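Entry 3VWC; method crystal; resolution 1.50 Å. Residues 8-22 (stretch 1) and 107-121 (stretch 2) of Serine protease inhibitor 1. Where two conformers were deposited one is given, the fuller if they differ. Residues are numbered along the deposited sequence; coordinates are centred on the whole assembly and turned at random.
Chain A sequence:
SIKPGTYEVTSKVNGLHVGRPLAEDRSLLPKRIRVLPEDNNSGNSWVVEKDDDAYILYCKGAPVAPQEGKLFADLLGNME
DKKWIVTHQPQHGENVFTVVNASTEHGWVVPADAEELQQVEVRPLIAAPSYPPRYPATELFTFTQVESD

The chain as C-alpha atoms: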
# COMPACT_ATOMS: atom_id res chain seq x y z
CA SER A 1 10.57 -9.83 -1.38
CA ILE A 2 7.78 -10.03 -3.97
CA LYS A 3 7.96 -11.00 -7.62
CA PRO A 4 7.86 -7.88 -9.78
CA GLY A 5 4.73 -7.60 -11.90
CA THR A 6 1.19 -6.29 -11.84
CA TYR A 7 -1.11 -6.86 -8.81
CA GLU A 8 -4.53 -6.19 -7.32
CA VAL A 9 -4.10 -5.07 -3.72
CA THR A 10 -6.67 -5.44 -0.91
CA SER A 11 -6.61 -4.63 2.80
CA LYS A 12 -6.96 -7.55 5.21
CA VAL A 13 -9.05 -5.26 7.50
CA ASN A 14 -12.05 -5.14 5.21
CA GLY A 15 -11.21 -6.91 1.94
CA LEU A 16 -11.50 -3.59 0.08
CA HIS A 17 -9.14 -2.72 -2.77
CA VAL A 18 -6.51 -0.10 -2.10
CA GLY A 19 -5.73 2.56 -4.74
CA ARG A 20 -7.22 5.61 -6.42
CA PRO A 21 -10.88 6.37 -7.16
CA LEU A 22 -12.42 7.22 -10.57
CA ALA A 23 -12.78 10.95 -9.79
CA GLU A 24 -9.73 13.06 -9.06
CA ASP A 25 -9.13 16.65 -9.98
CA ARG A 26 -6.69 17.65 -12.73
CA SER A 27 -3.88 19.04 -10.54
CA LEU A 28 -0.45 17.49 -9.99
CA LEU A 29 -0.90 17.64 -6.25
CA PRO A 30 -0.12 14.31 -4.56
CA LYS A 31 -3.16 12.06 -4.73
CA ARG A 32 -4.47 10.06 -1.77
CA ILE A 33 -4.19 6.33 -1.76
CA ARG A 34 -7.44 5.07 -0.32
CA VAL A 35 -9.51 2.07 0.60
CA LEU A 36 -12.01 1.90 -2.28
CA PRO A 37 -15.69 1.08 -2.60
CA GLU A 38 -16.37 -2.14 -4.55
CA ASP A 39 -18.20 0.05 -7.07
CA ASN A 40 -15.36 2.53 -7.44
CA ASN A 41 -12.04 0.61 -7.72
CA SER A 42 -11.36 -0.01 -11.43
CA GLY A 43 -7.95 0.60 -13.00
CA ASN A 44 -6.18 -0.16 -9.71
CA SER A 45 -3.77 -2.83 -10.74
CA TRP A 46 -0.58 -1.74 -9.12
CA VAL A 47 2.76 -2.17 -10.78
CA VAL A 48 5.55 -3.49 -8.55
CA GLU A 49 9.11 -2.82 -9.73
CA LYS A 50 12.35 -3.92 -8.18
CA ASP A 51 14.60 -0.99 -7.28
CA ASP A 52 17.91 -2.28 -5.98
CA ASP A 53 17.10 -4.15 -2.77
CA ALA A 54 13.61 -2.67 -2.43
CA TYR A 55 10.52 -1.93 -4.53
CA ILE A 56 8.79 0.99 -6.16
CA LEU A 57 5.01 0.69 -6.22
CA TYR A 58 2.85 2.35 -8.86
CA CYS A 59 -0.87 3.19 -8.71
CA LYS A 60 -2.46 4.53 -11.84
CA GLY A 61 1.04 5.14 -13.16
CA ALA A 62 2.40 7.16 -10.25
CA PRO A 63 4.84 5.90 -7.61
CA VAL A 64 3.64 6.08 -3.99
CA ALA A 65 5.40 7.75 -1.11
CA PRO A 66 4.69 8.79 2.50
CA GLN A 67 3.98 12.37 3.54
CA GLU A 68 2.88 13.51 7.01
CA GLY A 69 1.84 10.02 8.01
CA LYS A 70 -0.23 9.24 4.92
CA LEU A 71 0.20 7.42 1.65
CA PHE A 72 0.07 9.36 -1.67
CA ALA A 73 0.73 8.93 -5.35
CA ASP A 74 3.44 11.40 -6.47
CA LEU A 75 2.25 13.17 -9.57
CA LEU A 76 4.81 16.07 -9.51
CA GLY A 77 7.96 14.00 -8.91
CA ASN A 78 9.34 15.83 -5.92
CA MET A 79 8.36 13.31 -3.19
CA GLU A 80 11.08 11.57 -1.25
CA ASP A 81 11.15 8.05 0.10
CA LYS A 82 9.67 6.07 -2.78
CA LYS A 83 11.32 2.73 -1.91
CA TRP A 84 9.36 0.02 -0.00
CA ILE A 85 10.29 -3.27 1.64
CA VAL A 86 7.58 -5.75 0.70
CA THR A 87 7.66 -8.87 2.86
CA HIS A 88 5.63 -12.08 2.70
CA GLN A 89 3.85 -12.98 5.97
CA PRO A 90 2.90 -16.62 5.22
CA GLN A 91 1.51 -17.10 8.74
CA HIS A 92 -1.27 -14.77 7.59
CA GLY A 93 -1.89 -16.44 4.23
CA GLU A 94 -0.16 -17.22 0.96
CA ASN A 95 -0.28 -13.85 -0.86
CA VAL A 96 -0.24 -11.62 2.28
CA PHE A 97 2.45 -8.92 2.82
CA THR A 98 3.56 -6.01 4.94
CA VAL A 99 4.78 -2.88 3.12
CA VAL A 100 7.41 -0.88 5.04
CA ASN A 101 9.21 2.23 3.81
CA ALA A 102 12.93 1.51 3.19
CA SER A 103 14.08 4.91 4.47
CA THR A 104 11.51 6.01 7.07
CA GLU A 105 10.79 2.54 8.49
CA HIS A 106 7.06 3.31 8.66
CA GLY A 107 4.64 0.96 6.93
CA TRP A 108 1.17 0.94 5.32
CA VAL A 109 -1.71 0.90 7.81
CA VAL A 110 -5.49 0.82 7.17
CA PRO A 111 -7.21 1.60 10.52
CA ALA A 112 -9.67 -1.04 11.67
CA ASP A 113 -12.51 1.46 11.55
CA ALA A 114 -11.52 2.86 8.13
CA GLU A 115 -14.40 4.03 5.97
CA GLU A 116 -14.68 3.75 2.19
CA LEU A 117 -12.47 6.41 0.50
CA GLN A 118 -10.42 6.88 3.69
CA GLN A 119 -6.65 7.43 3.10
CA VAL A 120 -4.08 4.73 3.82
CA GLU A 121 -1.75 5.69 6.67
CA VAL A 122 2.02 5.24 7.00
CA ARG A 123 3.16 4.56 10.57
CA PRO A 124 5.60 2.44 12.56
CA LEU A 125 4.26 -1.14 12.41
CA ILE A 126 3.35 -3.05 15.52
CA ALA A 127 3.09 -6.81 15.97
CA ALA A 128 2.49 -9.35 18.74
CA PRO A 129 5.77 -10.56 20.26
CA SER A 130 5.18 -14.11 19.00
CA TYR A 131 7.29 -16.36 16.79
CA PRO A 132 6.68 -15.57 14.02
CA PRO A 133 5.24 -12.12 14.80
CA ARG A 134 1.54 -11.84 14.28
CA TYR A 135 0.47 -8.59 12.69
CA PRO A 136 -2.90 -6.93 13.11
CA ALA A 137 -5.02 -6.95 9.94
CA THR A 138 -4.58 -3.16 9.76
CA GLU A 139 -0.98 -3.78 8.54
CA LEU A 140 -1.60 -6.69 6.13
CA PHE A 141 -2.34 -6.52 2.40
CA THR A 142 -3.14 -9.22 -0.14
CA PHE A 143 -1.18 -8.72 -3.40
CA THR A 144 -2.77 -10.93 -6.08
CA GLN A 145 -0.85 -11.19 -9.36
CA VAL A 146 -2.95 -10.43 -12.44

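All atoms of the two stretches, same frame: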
# COMPACT_ATOMS: atom_id res chain seq x y z
N GLU A 8 -3.41 -6.80 -8.04
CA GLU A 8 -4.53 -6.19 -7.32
C GLU A 8 -4.20 -6.25 -5.84
O GLU A 8 -3.50 -7.16 -5.40
CB GLU A 8 -5.82 -6.98 -7.55
CG GLU A 8 -6.36 -6.82 -8.97
CD GLU A 8 -7.89 -6.94 -9.02
OE1 GLU A 8 -8.47 -7.56 -8.10
OE2 GLU A 8 -8.49 -6.38 -9.96
N VAL A 9 -4.47 -5.16 -5.15
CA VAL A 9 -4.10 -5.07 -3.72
C VAL A 9 -5.31 -4.82 -2.85
O VAL A 9 -6.04 -3.87 -3.10
CB VAL A 9 -3.06 -3.95 -3.49
CG1 VAL A 9 -2.64 -3.87 -2.03
CG2 VAL A 9 -1.88 -4.13 -4.40
N THR A 10 -5.58 -5.68 -1.86
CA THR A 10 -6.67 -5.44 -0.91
C THR A 10 -6.14 -5.40 0.52
O THR A 10 -5.07 -5.93 0.81
CB THR A 10 -7.71 -6.57 -0.96
OG1 THR A 10 -7.04 -7.84 -0.81
CG2 THR A 10 -8.44 -6.53 -2.31
N SER A 11 -6.86 -4.68 1.36
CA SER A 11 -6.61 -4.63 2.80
C SER A 11 -7.20 -5.81 3.54
O SER A 11 -8.35 -6.15 3.35
CB SER A 11 -7.22 -3.35 3.36
OG SER A 11 -7.23 -3.36 4.80
N LYS A 12 -6.43 -6.45 4.43
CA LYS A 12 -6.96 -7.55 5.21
C LYS A 12 -8.00 -7.10 6.23
O LYS A 12 -8.76 -7.92 6.73
CB LYS A 12 -5.81 -8.28 5.92
CG LYS A 12 -4.97 -9.19 4.98
CD LYS A 12 -5.64 -10.54 4.68
CE LYS A 12 -5.35 -11.54 5.75
NZ LYS A 12 -6.25 -12.71 5.54
N VAL A 13 -8.04 -5.80 6.54
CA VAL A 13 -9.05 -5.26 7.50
C VAL A 13 -10.46 -5.52 6.97
O VAL A 13 -11.37 -5.88 7.74
CB VAL A 13 -8.91 -3.73 7.63
CG1 VAL A 13 -10.11 -3.11 8.45
CG2 VAL A 13 -7.63 -3.46 8.32
N ASN A 14 -10.67 -5.26 5.70
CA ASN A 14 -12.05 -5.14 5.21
C ASN A 14 -12.25 -5.80 3.87
O ASN A 14 -13.37 -5.87 3.35
CB ASN A 14 -12.49 -3.68 5.22
CG ASN A 14 -11.45 -2.77 4.60
OD1 ASN A 14 -10.83 -3.15 3.63
ND2 ASN A 14 -11.24 -1.60 5.19
N GLY A 15 -11.16 -6.29 3.27
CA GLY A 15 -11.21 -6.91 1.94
C GLY A 15 -11.31 -5.93 0.80
O GLY A 15 -11.36 -6.34 -0.37
N LEU A 16 -11.33 -4.64 1.11
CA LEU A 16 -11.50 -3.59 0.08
C LEU A 16 -10.19 -3.36 -0.69
O LEU A 16 -9.08 -3.52 -0.14
CB LEU A 16 -11.97 -2.29 0.71
CG LEU A 16 -13.38 -2.38 1.32
CD1 LEU A 16 -13.79 -1.10 2.00
CD2 LEU A 16 -14.40 -2.87 0.28
N HIS A 17 -10.30 -3.10 -1.98
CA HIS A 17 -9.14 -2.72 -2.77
C HIS A 17 -8.56 -1.44 -2.24
O HIS A 17 -9.28 -0.56 -1.75
CB HIS A 17 -9.52 -2.55 -4.25
CG HIS A 17 -9.79 -3.84 -4.96
ND1 HIS A 17 -9.03 -4.28 -6.01
CD2 HIS A 17 -10.68 -4.82 -4.69
CE1 HIS A 17 -9.49 -5.46 -6.41
NE2 HIS A 17 -10.48 -5.81 -5.61
N VAL A 18 -7.26 -1.31 -2.38
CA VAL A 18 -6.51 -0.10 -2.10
C VAL A 18 -6.06 0.57 -3.42
O VAL A 18 -5.64 -0.13 -4.35
CB VAL A 18 -5.28 -0.54 -1.28
CG1 VAL A 18 -4.34 0.62 -1.01
CG2 VAL A 18 -5.76 -1.20 0.02
N GLY A 19 -6.22 1.89 -3.53
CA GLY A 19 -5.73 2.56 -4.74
C GLY A 19 -6.41 3.91 -4.89
O GLY A 19 -6.61 4.62 -3.90
N ARG A 20 -6.73 4.28 -6.13
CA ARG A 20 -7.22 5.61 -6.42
C ARG A 20 -8.59 5.50 -7.04
O ARG A 20 -8.85 4.62 -7.85
CB ARG A 20 -6.21 6.34 -7.32
CG ARG A 20 -4.93 6.75 -6.61
CD ARG A 20 -3.77 7.08 -7.57
NE ARG A 20 -4.07 8.31 -8.33
CZ ARG A 20 -3.31 8.77 -9.32
NH1 ARG A 20 -2.21 8.13 -9.71
NH2 ARG A 20 -3.67 9.89 -9.96
N PRO A 21 -9.49 6.44 -6.67
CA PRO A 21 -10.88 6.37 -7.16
C PRO A 21 -10.99 6.92 -8.59
O PRO A 21 -10.02 7.44 -9.12
CB PRO A 21 -11.61 7.33 -6.21
CG PRO A 21 -10.61 8.34 -5.85
CD PRO A 21 -9.29 7.54 -5.72
N LEU A 22 -12.19 6.79 -9.18
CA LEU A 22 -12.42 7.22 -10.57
C LEU A 22 -12.33 8.75 -10.71
O LEU A 22 -11.74 9.24 -11.66
CB LEU A 22 -13.79 6.72 -11.08
CG LEU A 22 -14.03 6.83 -12.60
CD1 LEU A 22 -13.16 5.83 -13.37
CD2 LEU A 22 -15.52 6.66 -12.96
N GLY A 107 5.27 1.85 7.89
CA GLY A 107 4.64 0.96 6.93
C GLY A 107 3.16 1.32 6.67
O GLY A 107 2.58 2.11 7.42
N TRP A 108 2.56 0.66 5.68
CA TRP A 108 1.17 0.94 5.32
C TRP A 108 0.28 0.45 6.47
O TRP A 108 0.40 -0.72 6.91
CB TRP A 108 0.79 0.24 4.05
CG TRP A 108 1.44 0.70 2.76
CD1 TRP A 108 2.51 1.55 2.61
CD2 TRP A 108 1.06 0.27 1.48
NE1 TRP A 108 2.79 1.70 1.28
CE2 TRP A 108 1.95 0.89 0.56
CE3 TRP A 108 0.08 -0.63 1.00
CZ2 TRP A 108 1.86 0.65 -0.82
CZ3 TRP A 108 -0.02 -0.86 -0.40
CH2 TRP A 108 0.86 -0.20 -1.29
N VAL A 109 -0.72 1.26 6.79
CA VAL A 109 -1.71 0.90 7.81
C VAL A 109 -3.11 1.38 7.39
O VAL A 109 -3.33 2.55 7.00
CB VAL A 109 -1.38 1.55 9.20
CG1 VAL A 109 -2.46 1.22 10.23
CG2 VAL A 109 -0.02 1.07 9.69
N VAL A 110 -4.07 0.45 7.36
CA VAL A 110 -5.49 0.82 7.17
C VAL A 110 -6.14 0.66 8.55
O VAL A 110 -6.18 -0.46 9.09
CB VAL A 110 -6.16 -0.13 6.16
CG1 VAL A 110 -7.73 0.09 6.14
CG2 VAL A 110 -5.60 0.14 4.80
N PRO A 111 -6.59 1.77 9.18
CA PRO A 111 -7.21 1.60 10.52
C PRO A 111 -8.40 0.65 10.49
O PRO A 111 -9.15 0.55 9.50
CB PRO A 111 -7.68 3.02 10.87
CG PRO A 111 -6.89 3.96 10.00
CD PRO A 111 -6.59 3.19 8.73
N ALA A 112 -8.64 0.01 11.64
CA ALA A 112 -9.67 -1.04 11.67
C ALA A 112 -11.04 -0.49 11.41
O ALA A 112 -11.91 -1.18 10.84
CB ALA A 112 -9.61 -1.83 12.96
N ASP A 113 -11.22 0.78 11.76
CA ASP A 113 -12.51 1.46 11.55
C ASP A 113 -12.55 2.27 10.23
O ASP A 113 -13.38 3.20 10.09
CB ASP A 113 -12.86 2.33 12.77
CG ASP A 113 -11.99 3.56 12.89
OD1 ASP A 113 -12.43 4.53 13.54
OD2 ASP A 113 -10.86 3.51 12.42
N ALA A 114 -11.58 2.05 9.32
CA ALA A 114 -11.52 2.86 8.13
C ALA A 114 -12.85 2.81 7.37
O ALA A 114 -13.52 1.77 7.28
CB ALA A 114 -10.39 2.36 7.20
N GLU A 115 -13.28 3.96 6.88
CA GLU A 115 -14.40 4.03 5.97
C GLU A 115 -13.97 3.95 4.49
O GLU A 115 -12.80 4.23 4.10
CB GLU A 115 -15.09 5.39 6.18
CG GLU A 115 -15.65 5.60 7.55
CD GLU A 115 -16.42 6.93 7.63
OE1 GLU A 115 -17.62 6.87 7.91
OE2 GLU A 115 -15.85 8.02 7.36
N GLU A 116 -14.95 3.68 3.62
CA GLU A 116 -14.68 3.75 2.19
C GLU A 116 -14.19 5.14 1.82
O GLU A 116 -14.69 6.14 2.35
CB GLU A 116 -15.94 3.37 1.40
CG GLU A 116 -16.28 1.93 1.59
CD GLU A 116 -17.48 1.43 0.80
OE1 GLU A 116 -18.14 2.26 0.12
OE2 GLU A 116 -17.78 0.22 0.90
N LEU A 117 -13.17 5.17 0.95
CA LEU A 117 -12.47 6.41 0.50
C LEU A 117 -11.45 6.97 1.51
O LEU A 117 -10.73 7.93 1.21
CB LEU A 117 -13.44 7.52 -0.01
CG LEU A 117 -14.27 7.10 -1.23
CD1 LEU A 117 -15.33 8.18 -1.57
CD2 LEU A 117 -13.40 6.85 -2.44
N GLN A 118 -11.34 6.35 2.68
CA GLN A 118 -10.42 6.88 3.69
C GLN A 118 -8.99 6.60 3.23
O GLN A 118 -8.72 5.52 2.68
CB GLN A 118 -10.70 6.22 5.04
CG GLN A 118 -9.90 6.89 6.16
CD GLN A 118 -10.32 6.44 7.54
OE1 GLN A 118 -11.52 6.16 7.76
NE2 GLN A 118 -9.40 6.45 8.47
N GLN A 119 -8.07 7.54 3.56
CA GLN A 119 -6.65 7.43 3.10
C GLN A 119 -5.86 6.39 3.89
O GLN A 119 -5.98 6.29 5.12
CB GLN A 119 -5.97 8.79 3.21
CG GLN A 119 -4.60 8.78 2.54
CD GLN A 119 -3.98 10.15 2.39
OE1 GLN A 119 -2.97 10.30 1.68
NE2 GLN A 119 -4.57 11.14 3.01
N VAL A 120 -5.02 5.64 3.18
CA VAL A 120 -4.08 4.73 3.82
C VAL A 120 -3.02 5.53 4.58
O VAL A 120 -2.59 6.60 4.15
CB VAL A 120 -3.45 3.85 2.73
CG1 VAL A 120 -2.36 2.93 3.33
CG2 VAL A 120 -4.52 2.99 2.05
N GLU A 121 -2.69 5.03 5.77
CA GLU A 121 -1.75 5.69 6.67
C GLU A 121 -0.36 5.06 6.50
O GLU A 121 -0.25 3.96 6.00
CB GLU A 121 -2.22 5.62 8.12
CG GLU A 121 -3.59 6.31 8.20
CD GLU A 121 -4.16 6.44 9.60
OE1 GLU A 121 -3.58 5.89 10.56
OE2 GLU A 121 -5.23 7.08 9.70
O HOH W 1 -12.76 -0.78 7.98

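This is a modest, mostly apolar contact between two stretches far apart in sequence, with no direct hydrogen bond across it and one water bridging its polar edge. It buries 463 Å², both sides summed.

Val-13 and Val-110 have the largest covered areas in their respective stretches. Val-13 sits where the backbones come close, its CA 6.0 Å from the CA of Ala-112. Val-13 CG2 lies 3.4 Å from the O of Val-110 and 4.2 Å from the CG1 of Val-110. Val-13 CG1 lies 3.6 Å from Ala-112 O. The valine therefore packs against backbone carbonyls as well as a side chain. Val-110 also meets Ser-11, whose OG is 3.7 Å from the CB of Val-110. That hydroxyl is engaged within its own stretch, where the N of Val-13 donates to the OG of Ser-11 at 3.1 Å.

Asn-14 plays two parts. Asn-14 OD1 accepts from the N of Leu-16 at 3.0 Å, a bond within the loop of stretch 1. Asn-14 ND2 donates to water 1 at 3.3 Å. The same water donates to the O of Ala-112 at 3.0 Å and to the O of Ala-114 at 2.8 Å. It thus ties Asn-14 to the type I turn from Pro-111 to Ala-114.

Four more pairs meet through carbon atoms. Val-18 CG1 meets Val-120 CG2 at 3.9 Å; the CA-to-CB bond of each points toward the other stretch. Val-9 CG1 lies 4.3 Å from Trp-108 CZ3, at the ring edge and near its plane. Leu-16 CD1 reaches Glu-116 CG at 3.9 Å. Pro-21 CB lies 4.2 Å from Leu-117 CD2. The CA-to-CB bonds of Glu-116 and Leu-117 point sideways to the other stretch, but the ends of the side chains come nearer. Both belong to the type II turn from Glu-115 to Gln-118, closed by Gln-118 N to Glu-115 O at 2.9 Å.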